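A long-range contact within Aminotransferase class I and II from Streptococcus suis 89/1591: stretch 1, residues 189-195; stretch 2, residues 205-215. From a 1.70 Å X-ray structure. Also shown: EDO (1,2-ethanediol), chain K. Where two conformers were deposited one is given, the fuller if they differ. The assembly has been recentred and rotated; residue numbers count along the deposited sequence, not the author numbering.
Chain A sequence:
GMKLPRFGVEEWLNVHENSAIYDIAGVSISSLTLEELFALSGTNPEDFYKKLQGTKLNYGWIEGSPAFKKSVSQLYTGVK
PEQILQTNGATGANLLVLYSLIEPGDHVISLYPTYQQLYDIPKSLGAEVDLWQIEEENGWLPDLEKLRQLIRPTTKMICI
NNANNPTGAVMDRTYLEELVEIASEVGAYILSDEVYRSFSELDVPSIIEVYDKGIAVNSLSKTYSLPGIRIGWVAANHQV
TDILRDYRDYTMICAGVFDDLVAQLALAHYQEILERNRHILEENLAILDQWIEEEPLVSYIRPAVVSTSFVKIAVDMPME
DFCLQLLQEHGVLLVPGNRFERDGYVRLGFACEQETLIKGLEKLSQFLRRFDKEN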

# COMPACT_ATOMS: atom_id res chain seq x y z
N TYR A 189 -7.69 9.87 20.37
CA TYR A 189 -6.56 9.03 20.05
C TYR A 189 -5.42 9.96 19.80
O TYR A 189 -5.63 11.10 19.37
CB TYR A 189 -6.74 8.32 18.74
CG TYR A 189 -7.87 7.32 18.66
CD1 TYR A 189 -7.84 6.18 19.41
CD2 TYR A 189 -8.96 7.53 17.78
CE1 TYR A 189 -8.90 5.24 19.32
CE2 TYR A 189 -10.00 6.61 17.68
CZ TYR A 189 -9.96 5.46 18.44
OH TYR A 189 -10.99 4.54 18.33
N ILE A 190 -4.22 9.46 19.98
CA ILE A 190 -3.01 10.13 19.51
C ILE A 190 -2.27 9.18 18.57
O ILE A 190 -1.79 8.12 18.99
CB ILE A 190 -2.06 10.59 20.64
CG1 ILE A 190 -2.73 11.61 21.57
CG2 ILE A 190 -0.78 11.19 20.00
CD1 ILE A 190 -1.93 11.96 22.83
N LEU A 191 -2.23 9.54 17.29
CA LEU A 191 -1.49 8.79 16.28
C LEU A 191 -0.10 9.42 16.30
O LEU A 191 0.05 10.66 16.17
CB LEU A 191 -2.07 9.03 14.91
CG LEU A 191 -1.24 8.53 13.70
CD1 LEU A 191 -0.82 7.02 13.86
CD2 LEU A 191 -1.98 8.75 12.35
N SER A 192 0.91 8.60 16.54
CA SER A 192 2.30 9.07 16.54
C SER A 192 3.15 8.27 15.53
O SER A 192 3.35 7.07 15.68
CB SER A 192 2.87 8.94 17.95
OG SER A 192 4.19 9.45 18.01
N ASP A 193 3.55 8.93 14.46
CA ASP A 193 4.44 8.36 13.48
C ASP A 193 5.88 8.48 14.03
O ASP A 193 6.43 9.59 14.21
CB ASP A 193 4.25 9.08 12.15
CG ASP A 193 5.27 8.70 11.07
OD1 ASP A 193 6.39 8.25 11.39
OD2 ASP A 193 4.99 8.99 9.91
N GLU A 194 6.41 7.33 14.40
CA GLU A 194 7.64 7.19 15.10
C GLU A 194 8.75 6.58 14.29
O GLU A 194 9.67 5.97 14.84
CB GLU A 194 7.40 6.44 16.43
CG GLU A 194 6.45 7.24 17.32
CD GLU A 194 5.93 6.58 18.58
OE1 GLU A 194 6.01 5.35 18.72
OE2 GLU A 194 5.44 7.36 19.46
N VAL A 195 8.74 6.76 12.97
CA VAL A 195 9.83 6.22 12.15
C VAL A 195 11.22 6.71 12.57
O VAL A 195 12.20 5.97 12.39
CB VAL A 195 9.63 6.44 10.61
CG1 VAL A 195 8.38 5.65 10.11
CG2 VAL A 195 9.55 7.92 10.22
N PRO A 205 9.73 7.79 25.12
CA PRO A 205 8.87 6.65 24.98
C PRO A 205 8.02 6.76 23.73
O PRO A 205 7.79 7.86 23.21
CB PRO A 205 7.98 6.73 26.23
CG PRO A 205 7.95 8.20 26.58
CD PRO A 205 9.33 8.65 26.25
N SER A 206 7.58 5.61 23.23
CA SER A 206 6.50 5.54 22.24
C SER A 206 5.19 6.04 22.86
O SER A 206 4.95 5.87 24.06
CB SER A 206 6.31 4.12 21.75
OG SER A 206 5.18 4.03 20.87
N ILE A 207 4.35 6.63 22.02
CA ILE A 207 3.01 7.04 22.46
C ILE A 207 2.27 5.92 23.14
O ILE A 207 1.60 6.12 24.14
CB ILE A 207 2.16 7.68 21.30
CG1 ILE A 207 1.05 8.55 21.87
CG2 ILE A 207 1.58 6.67 20.27
CD1 ILE A 207 1.51 9.74 22.75
N ILE A 208 2.40 4.71 22.61
CA ILE A 208 1.67 3.61 23.21
C ILE A 208 2.21 3.16 24.59
O ILE A 208 1.50 2.47 25.32
CB ILE A 208 1.66 2.43 22.24
CG1 ILE A 208 0.49 1.50 22.56
CG2 ILE A 208 3.04 1.79 22.21
CD1 ILE A 208 0.32 0.34 21.59
N GLU A 209 3.40 3.61 24.97
CA GLU A 209 3.96 3.36 26.30
C GLU A 209 3.48 4.38 27.34
O GLU A 209 3.70 4.19 28.57
CB GLU A 209 5.50 3.33 26.23
CG GLU A 209 6.04 2.14 25.41
CD GLU A 209 7.52 2.20 25.11
OE1 GLU A 209 8.10 3.27 24.80
OE2 GLU A 209 8.13 1.11 25.12
N VAL A 210 2.89 5.48 26.88
CA VAL A 210 2.36 6.49 27.78
C VAL A 210 0.85 6.69 27.71
O VAL A 210 0.32 7.46 28.52
CB VAL A 210 3.08 7.85 27.61
CG1 VAL A 210 4.56 7.76 28.07
CG2 VAL A 210 3.00 8.37 26.21
N TYR A 211 0.18 6.03 26.77
CA TYR A 211 -1.27 6.23 26.55
C TYR A 211 -1.91 5.01 25.95
O TYR A 211 -1.50 4.55 24.87
CB TYR A 211 -1.46 7.42 25.62
CG TYR A 211 -2.87 7.97 25.46
CD1 TYR A 211 -3.79 7.98 26.52
CD2 TYR A 211 -3.24 8.57 24.28
CE1 TYR A 211 -5.06 8.55 26.38
CE2 TYR A 211 -4.51 9.11 24.10
CZ TYR A 211 -5.42 9.10 25.17
OH TYR A 211 -6.64 9.65 25.02
N ASP A 212 -2.97 4.52 26.59
CA ASP A 212 -3.77 3.38 26.08
C ASP A 212 -4.36 3.66 24.72
O ASP A 212 -4.56 2.74 23.91
CB ASP A 212 -4.97 3.05 26.98
CG ASP A 212 -5.67 1.73 26.56
OD1 ASP A 212 -5.07 0.67 26.86
OD2 ASP A 212 -6.80 1.74 25.94
N LYS A 213 -4.71 4.92 24.48
CA LYS A 213 -5.26 5.30 23.15
C LYS A 213 -4.18 5.94 22.23
O LYS A 213 -4.50 6.68 21.29
CB LYS A 213 -6.46 6.23 23.34
CG LYS A 213 -7.76 5.51 23.60
CD LYS A 213 -8.91 6.50 23.96
CE LYS A 213 -10.19 6.10 23.23
NZ LYS A 213 -11.41 6.83 23.73
N GLY A 214 -2.91 5.62 22.50
CA GLY A 214 -1.81 5.99 21.64
C GLY A 214 -1.71 4.92 20.55
O GLY A 214 -1.79 3.73 20.87
N ILE A 215 -1.51 5.37 19.31
CA ILE A 215 -1.45 4.49 18.11
C ILE A 215 -0.06 4.79 17.54
O ILE A 215 0.20 5.93 17.10
CB ILE A 215 -2.55 4.79 17.09
CG1 ILE A 215 -3.94 4.61 17.69
CG2 ILE A 215 -2.36 3.91 15.80
CD1 ILE A 215 -5.06 5.12 16.79
C1 EDO K . 9.22 2.39 28.33
O1 EDO K . 8.13 2.75 29.19
C2 EDO K . 9.86 3.64 27.73
O2 EDO K . 10.38 3.46 26.40
O HOH W 1 7.15 9.00 20.78

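Two parallel strands and one buried carboxylate join these stretches, and of the 536 Å² buried between the stretches, Ile 215, Tyr 189 and Ile 190 contribute the largest shares, together nearly half. The backbone sets the register. Ile 190 pairs with Gly 214 and Leu 191 with Ile 215, and three hydrogen bonds lock them: Ile 190 N to Lys 213 O at 3.1 Å, Ile 215 N to Ile 190 O at 2.8 Å, and Ser 192 N to Ile 215 O at 2.8 Å. Ile 190 thus spends both its N and its O on the neighbouring strand, as does Ile 215, the ladder pattern of parallel sheet.

Ile 215 buries the most surface. Its side chain lies on the same face as that of Leu 191, and its two branches serve different neighbours: CD1 sits 4.0 Å from Tyr 189 CD1, while CG2 sits 4.0 Å from Leu 191 CD1. A beta-branched residue suits an extended backbone and here fills space in two directions.

Tyr 189 is partly exposed, a fitting place for an aromatic ring with a polar end. Its CA makes a CA-H...O contact with Lys 213 O at 3.4 Å, and its ring passes beside the lysine's aliphatic stem, with Tyr 189 CD1 4.2 Å from Lys 213 CB. The ammonium is far from the ring, so any cation-pi attraction is weak at most.

On the other face, Ile 190 packs against the segment that leads into the second strand. Its CG2 meets Ile 207 CG1 at 3.7 Å and its CD1 meets Tyr 211 CD2 at 3.9 Å. The chain then turns from Tyr 211 to Gly 214 in a type I turn, closed by Gly 214 N bonding to Tyr 211 O at 3.0 Å. Glycine fits its position closely: an ideal CB there would lie 2.7 Å from Ile 207 O, a clash.

Beyond the ladder, Glu 194 takes over with charge. Its OE1 accepts from Ser 206 OG at 2.7 Å, and its OE2 accepts from Ile 207 N at 2.9 Å, so one carboxylate grips the start of a short, weakly bonded helix. Ser 206 is the N-cap, and its OG also accepts a weak bond from Ile 208 N at 3.3 Å. Ser 192 OG donates to Glu 194 OE2 at 2.8 Å, and a water bridges OE2 of Glu 194 to O of Pro 205. Here the buried carboxylate has donors at both oxygens: Ser 206 OG at OE1, and Ile 207 N, Ser 192 OG and the water at OE2.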